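Local coordinates for protein COG0778: Nitroreductase (Streptococcus pneumoniae, PDB 2B67) that probably catalyses FMN-dependent reduction of acceptors such as nitro compounds or quinones at the expense of NAD(P)H, as a nitroreductase-family flavoprotein, at residues Thr85-Val97 against Leu108-Ala120. Sequence-based numbering, arbitrary orientation.
With ACY (acetic acid), chain F.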
loop_
_atom_site.group_PDB
_atom_site.type_symbol
_atom_site.label_atom_id
_atom_site.label_comp_id
_atom_site.label_asym_id
_atom_site.label_seq_id
_atom_site.Cartn_x
_atom_site.Cartn_y
_atom_site.Cartn_z
ATOM N N THR A 85 8.441 -13.857 -4.541
ATOM C CA THR A 85 8.848 -13.633 -5.903
ATOM C C THR A 85 8.430 -14.763 -6.847
ATOM O O THR A 85 8.517 -14.590 -8.055
ATOM C CB THR A 85 10.365 -13.422 -6.043
ATOM O OG1 THR A 85 11.031 -14.650 -5.699
ATOM C CG2 THR A 85 10.838 -12.252 -5.102
ATOM N N ASP A 86 8.001 -15.907 -6.296
ATOM C CA ASP A 86 7.491 -17.018 -7.104
ATOM C C ASP A 86 5.963 -16.956 -7.094
ATOM O O ASP A 86 5.272 -17.607 -6.280
ATOM C CB ASP A 86 7.987 -18.384 -6.585
ATOM C CG ASP A 86 7.880 -19.508 -7.672
ATOM O OD1 ASP A 86 7.026 -19.389 -8.584
ATOM O OD2 ASP A 86 8.667 -20.494 -7.630
ATOM N N LEU A 87 5.449 -16.148 -8.001
ATOM C CA LEU A 87 4.040 -15.848 -8.027
ATOM C C LEU A 87 3.205 -17.069 -8.433
ATOM O O LEU A 87 2.066 -17.220 -7.975
ATOM C CB LEU A 87 3.806 -14.649 -8.940
ATOM C CG LEU A 87 4.136 -13.236 -8.407
ATOM C CD1 LEU A 87 3.846 -12.233 -9.512
ATOM C CD2 LEU A 87 3.282 -12.893 -7.159
ATOM N N ALA A 88 3.765 -17.936 -9.287
ATOM C CA ALA A 88 3.134 -19.232 -9.613
ATOM C C ALA A 88 3.006 -20.088 -8.358
ATOM O O ALA A 88 1.942 -20.597 -8.049
ATOM C CB ALA A 88 3.942 -19.995 -10.711
ATOM N N LYS A 89 4.088 -20.267 -7.625
ATOM C CA LYS A 89 4.008 -20.967 -6.341
ATOM C C LYS A 89 3.053 -20.321 -5.321
ATOM O O LYS A 89 2.438 -21.031 -4.547
ATOM C CB LYS A 89 5.379 -21.116 -5.728
ATOM C CG LYS A 89 6.213 -22.232 -6.415
ATOM C CD LYS A 89 7.416 -22.570 -5.560
ATOM C CE LYS A 89 8.489 -23.303 -6.374
ATOM N NZ LYS A 89 8.216 -24.754 -6.356
ATOM N N ARG A 90 2.943 -18.987 -5.336
ATOM C CA ARG A 90 2.036 -18.256 -4.435
ATOM C C ARG A 90 0.580 -18.579 -4.770
ATOM O O ARG A 90 -0.211 -18.855 -3.856
ATOM C CB ARG A 90 2.327 -16.740 -4.470
ATOM C CG ARG A 90 1.284 -15.818 -3.763
ATOM C CD ARG A 90 1.068 -16.110 -2.252
ATOM N NE ARG A 90 2.290 -16.416 -1.520
ATOM C CZ ARG A 90 2.490 -16.312 -0.197
ATOM N NH1 ARG A 90 1.563 -15.826 0.650
ATOM N NH2 ARG A 90 3.674 -16.690 0.281
ATOM N N ALA A 91 0.221 -18.557 -6.063
ATOM C CA ALA A 91 -1.135 -18.935 -6.481
ATOM C C ALA A 91 -1.442 -20.363 -6.058
ATOM O O ALA A 91 -2.534 -20.650 -5.560
ATOM C CB ALA A 91 -1.316 -18.796 -7.995
ATOM N N ARG A 92 -0.474 -21.254 -6.248
ATOM C CA ARG A 92 -0.686 -22.668 -5.971
ATOM C C ARG A 92 -0.840 -22.897 -4.474
ATOM O O ARG A 92 -1.665 -23.717 -4.049
ATOM C CB ARG A 92 0.452 -23.507 -6.547
ATOM C CG ARG A 92 0.323 -23.748 -8.039
ATOM C CD ARG A 92 1.450 -24.627 -8.540
ATOM N NE ARG A 92 1.013 -25.498 -9.631
ATOM C CZ ARG A 92 1.025 -26.830 -9.592
ATOM N NH1 ARG A 92 1.452 -27.473 -8.501
ATOM N NH2 ARG A 92 0.603 -27.525 -10.651
ATOM N N LYS A 93 -0.043 -22.165 -3.688
ATOM C CA LYS A 93 -0.146 -22.151 -2.223
ATOM C C LYS A 93 -1.559 -21.794 -1.752
ATOM O O LYS A 93 -2.112 -22.461 -0.905
ATOM C CB LYS A 93 0.847 -21.138 -1.633
ATOM C CG LYS A 93 0.981 -21.209 -0.091
ATOM C CD LYS A 93 1.808 -20.018 0.452
ATOM C CE LYS A 93 1.886 -20.043 1.984
ATOM N NZ LYS A 93 2.834 -21.096 2.482
ATOM N N ILE A 94 -2.159 -20.763 -2.326
ATOM C CA ILE A 94 -3.508 -20.377 -1.946
ATOM C C ILE A 94 -4.481 -21.555 -2.220
ATOM O O ILE A 94 -5.257 -21.950 -1.339
ATOM C CB ILE A 94 -3.884 -19.048 -2.633
ATOM C CG1 ILE A 94 -3.140 -17.899 -1.884
ATOM C CG2 ILE A 94 -5.389 -18.831 -2.625
ATOM C CD1 ILE A 94 -2.579 -16.921 -2.747
ATOM N N ALA A 95 -4.384 -22.155 -3.399
ATOM C CA ALA A 95 -5.211 -23.328 -3.727
ATOM C C ALA A 95 -4.954 -24.497 -2.763
ATOM O O ALA A 95 -5.890 -25.153 -2.283
ATOM C CB ALA A 95 -4.976 -23.745 -5.182
ATOM N N ARG A 96 -3.697 -24.752 -2.464
ATOM C CA ARG A 96 -3.334 -25.899 -1.636
ATOM C C ARG A 96 -3.812 -25.723 -0.184
ATOM O O ARG A 96 -4.422 -26.630 0.387
ATOM C CB ARG A 96 -1.824 -26.125 -1.696
ATOM C CG ARG A 96 -1.269 -27.266 -0.849
ATOM C CD ARG A 96 0.285 -27.295 -0.926
ATOM N NE ARG A 96 0.756 -27.340 -2.328
ATOM C CZ ARG A 96 1.410 -26.351 -2.946
ATOM N NH1 ARG A 96 1.768 -26.502 -4.221
ATOM N NH2 ARG A 96 1.720 -25.225 -2.296
ATOM N N VAL A 97 -3.589 -24.536 0.388
ATOM C CA VAL A 97 -3.948 -24.271 1.773
ATOM C C VAL A 97 -5.476 -24.062 1.907
ATOM O O VAL A 97 -6.102 -24.603 2.822
ATOM C CB VAL A 97 -3.109 -23.102 2.371
ATOM C CG1 VAL A 97 -3.445 -22.868 3.864
ATOM C CG2 VAL A 97 -1.571 -23.372 2.227
ATOM N N LEU A 108 -10.187 -23.432 -7.815
ATOM C CA LEU A 108 -8.968 -24.197 -7.593
ATOM C C LEU A 108 -8.092 -24.315 -8.867
ATOM O O LEU A 108 -6.872 -24.232 -8.787
ATOM C CB LEU A 108 -9.290 -25.583 -7.010
ATOM C CG LEU A 108 -9.701 -25.684 -5.530
ATOM C CD1 LEU A 108 -10.223 -27.084 -5.204
ATOM C CD2 LEU A 108 -8.542 -25.328 -4.598
ATOM N N GLN A 109 -8.729 -24.521 -10.025
ATOM C CA GLN A 109 -8.036 -24.614 -11.330
ATOM C C GLN A 109 -7.406 -23.276 -11.685
ATOM O O GLN A 109 -6.316 -23.198 -12.260
ATOM C CB GLN A 109 -9.047 -25.004 -12.423
ATOM C CG GLN A 109 -8.563 -24.789 -13.865
ATOM C CD GLN A 109 -8.237 -26.085 -14.630
ATOM O OE1 GLN A 109 -7.541 -26.989 -14.124
ATOM N NE2 GLN A 109 -8.748 -26.172 -15.873
ATOM N N TYR A 110 -8.121 -22.221 -11.333
ATOM C CA TYR A 110 -7.658 -20.889 -11.595
ATOM C C TYR A 110 -6.359 -20.619 -10.836
ATOM O O TYR A 110 -5.377 -20.225 -11.443
ATOM C CB TYR A 110 -8.738 -19.895 -11.243
ATOM C CG TYR A 110 -8.280 -18.467 -11.266
ATOM C CD1 TYR A 110 -8.172 -17.749 -10.081
ATOM C CD2 TYR A 110 -7.981 -17.820 -12.477
ATOM C CE1 TYR A 110 -7.777 -16.421 -10.073
ATOM C CE2 TYR A 110 -7.575 -16.484 -12.483
ATOM C CZ TYR A 110 -7.480 -15.793 -11.272
ATOM O OH TYR A 110 -7.102 -14.467 -11.233
ATOM N N PHE A 111 -6.343 -20.866 -9.527
ATOM C CA PHE A 111 -5.116 -20.681 -8.747
ATOM C C PHE A 111 -4.020 -21.719 -9.069
ATOM O O PHE A 111 -2.829 -21.393 -9.048
ATOM C CB PHE A 111 -5.425 -20.681 -7.249
ATOM C CG PHE A 111 -6.098 -19.418 -6.757
ATOM C CD1 PHE A 111 -7.400 -19.456 -6.264
ATOM C CD2 PHE A 111 -5.414 -18.209 -6.733
ATOM C CE1 PHE A 111 -8.036 -18.283 -5.780
ATOM C CE2 PHE A 111 -6.027 -17.027 -6.251
ATOM C CZ PHE A 111 -7.344 -17.057 -5.780
HETATM N N MSE A 112 -4.423 -22.958 -9.354
HETATM C CA MSE A 112 -3.468 -24.022 -9.685
HETATM C C MSE A 112 -2.816 -23.875 -11.076
HETATM O O MSE A 112 -1.627 -24.140 -11.217
HETATM C CB MSE A 112 -4.123 -25.405 -9.585
HETATM C CG MSE A 112 -4.325 -25.918 -8.163
HETATM SE SE MSE A 112 -2.687 -25.942 -7.061
HETATM C CE MSE A 112 -1.718 -27.295 -7.920
ATOM N N LYS A 113 -3.582 -23.438 -12.073
ATOM C CA LYS A 113 -3.128 -23.407 -13.467
ATOM C C LYS A 113 -3.310 -22.082 -14.234
ATOM O O LYS A 113 -2.380 -21.595 -14.899
ATOM C CB LYS A 113 -3.749 -24.596 -14.247
ATOM C CG LYS A 113 -2.855 -25.852 -14.170
ATOM C CD LYS A 113 -3.641 -27.121 -14.019
ATOM C CE LYS A 113 -2.708 -28.302 -13.764
ATOM N NZ LYS A 113 -3.508 -29.531 -13.377
ATOM N N ASN A 114 -4.492 -21.493 -14.175
ATOM C CA ASN A 114 -4.704 -20.282 -14.956
ATOM C C ASN A 114 -3.842 -19.120 -14.486
ATOM O O ASN A 114 -3.056 -18.547 -15.267
ATOM C CB ASN A 114 -6.185 -19.890 -14.979
ATOM C CG ASN A 114 -6.996 -20.824 -15.842
ATOM O OD1 ASN A 114 -7.212 -21.980 -15.481
ATOM N ND2 ASN A 114 -7.408 -20.343 -17.015
ATOM N N LEU A 115 -3.972 -18.800 -13.205
ATOM C CA LEU A 115 -3.276 -17.667 -12.665
ATOM C C LEU A 115 -1.762 -17.784 -12.916
ATOM O O LEU A 115 -1.196 -16.862 -13.506
ATOM C CB LEU A 115 -3.606 -17.447 -11.192
ATOM C CG LEU A 115 -3.777 -16.002 -10.733
ATOM C CD1 LEU A 115 -3.615 -15.860 -9.197
ATOM C CD2 LEU A 115 -2.881 -15.046 -11.490
ATOM N N PRO A 116 -1.115 -18.899 -12.507
ATOM C CA PRO A 116 0.318 -19.053 -12.774
ATOM C C PRO A 116 0.701 -18.845 -14.235
ATOM O O PRO A 116 1.799 -18.325 -14.503
ATOM C CB PRO A 116 0.610 -20.497 -12.347
ATOM C CG PRO A 116 -0.382 -20.740 -11.270
ATOM C CD PRO A 116 -1.636 -20.055 -11.749
ATOM N N ALA A 117 -0.195 -19.227 -15.157
ATOM C CA ALA A 117 0.073 -19.087 -16.591
ATOM C C ALA A 117 0.111 -17.606 -16.952
ATOM O O ALA A 117 0.975 -17.170 -17.725
ATOM C CB ALA A 117 -0.970 -19.861 -17.453
ATOM N N GLU A 118 -0.792 -16.837 -16.349
ATOM C CA GLU A 118 -0.766 -15.366 -16.439
ATOM C C GLU A 118 0.504 -14.730 -15.921
ATOM O O GLU A 118 1.041 -13.837 -16.558
ATOM C CB GLU A 118 -1.900 -14.765 -15.645
ATOM C CG GLU A 118 -3.061 -14.441 -16.478
ATOM C CD GLU A 118 -4.330 -14.552 -15.703
ATOM O OE1 GLU A 118 -4.540 -13.713 -14.802
ATOM O OE2 GLU A 118 -5.108 -15.486 -15.992
ATOM N N PHE A 119 0.950 -15.177 -14.740
ATOM C CA PHE A 119 2.143 -14.652 -14.093
ATOM C C PHE A 119 3.395 -14.921 -14.917
ATOM O O PHE A 119 4.320 -14.110 -14.954
ATOM C CB PHE A 119 2.321 -15.273 -12.709
ATOM C CG PHE A 119 1.394 -14.718 -11.637
ATOM C CD1 PHE A 119 0.932 -15.562 -10.618
ATOM C CD2 PHE A 119 1.010 -13.382 -11.633
ATOM C CE1 PHE A 119 0.103 -15.081 -9.590
ATOM C CE2 PHE A 119 0.157 -12.872 -10.625
ATOM C CZ PHE A 119 -0.298 -13.732 -9.586
ATOM N N ALA A 120 3.434 -16.088 -15.556
ATOM C CA ALA A 120 4.543 -16.462 -16.419
ATOM C C ALA A 120 4.808 -15.457 -17.538
ATOM O O ALA A 120 5.940 -15.358 -18.006
ATOM C CB ALA A 120 4.317 -17.869 -17.006
HETATM C C ACY F . 6.316 -20.425 2.568
HETATM O O ACY F . 7.312 -20.126 3.257
HETATM O OXT ACY F . 5.248 -19.775 2.579
HETATM C CH3 ACY F . 6.421 -21.628 1.675
#
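Leu108 lays CD2 against Ala95, 3.9 Å from its CB, at one end of the antiparallel pair of segments. Phe111 follows one turn on. Ile94 CG2 stands almost straight over the centre of the Phe111 ring, a CH-pi contact 3.9 Å from the centroid, and Tyr110 CD1 covers the opposite face. The side chain of Phe111 is about 7 Å from a bound FMN. Met112 is a selenomethionine. Its chain bends at chi2 (-54°) and chi3 (-68°), which brings SE against Ala95 CB and folds CE over one face of the Arg92 guanidinium. Arg92 NE also gives a weak hydrogen bond to Met112 O, 3.4 Å long. The helix widens to a pi-type turn at 110-114 and kinks at Pro116, whose ring nitrogen has no hydrogen to give. Ala91 is a knob in the hole formed by Phe111, Leu115, Pro116 and Phe119. Pro116 CB meets Ala88 CB at 3.7 Å. Small Ala88, Ala91 and Ala95 are consistent with the close segment axes, 7.4 Å. Phe119 is held between Leu115 CD2 and Leu87 CB, and meets His43 of the FMN pocket edge-to-face. This helical hairpin packs Ile94 on Tyr193 of the second subunit, follows strand 77-84 and leads into helix 124-148, whose Tyr130 meets Leu87 and Phe119.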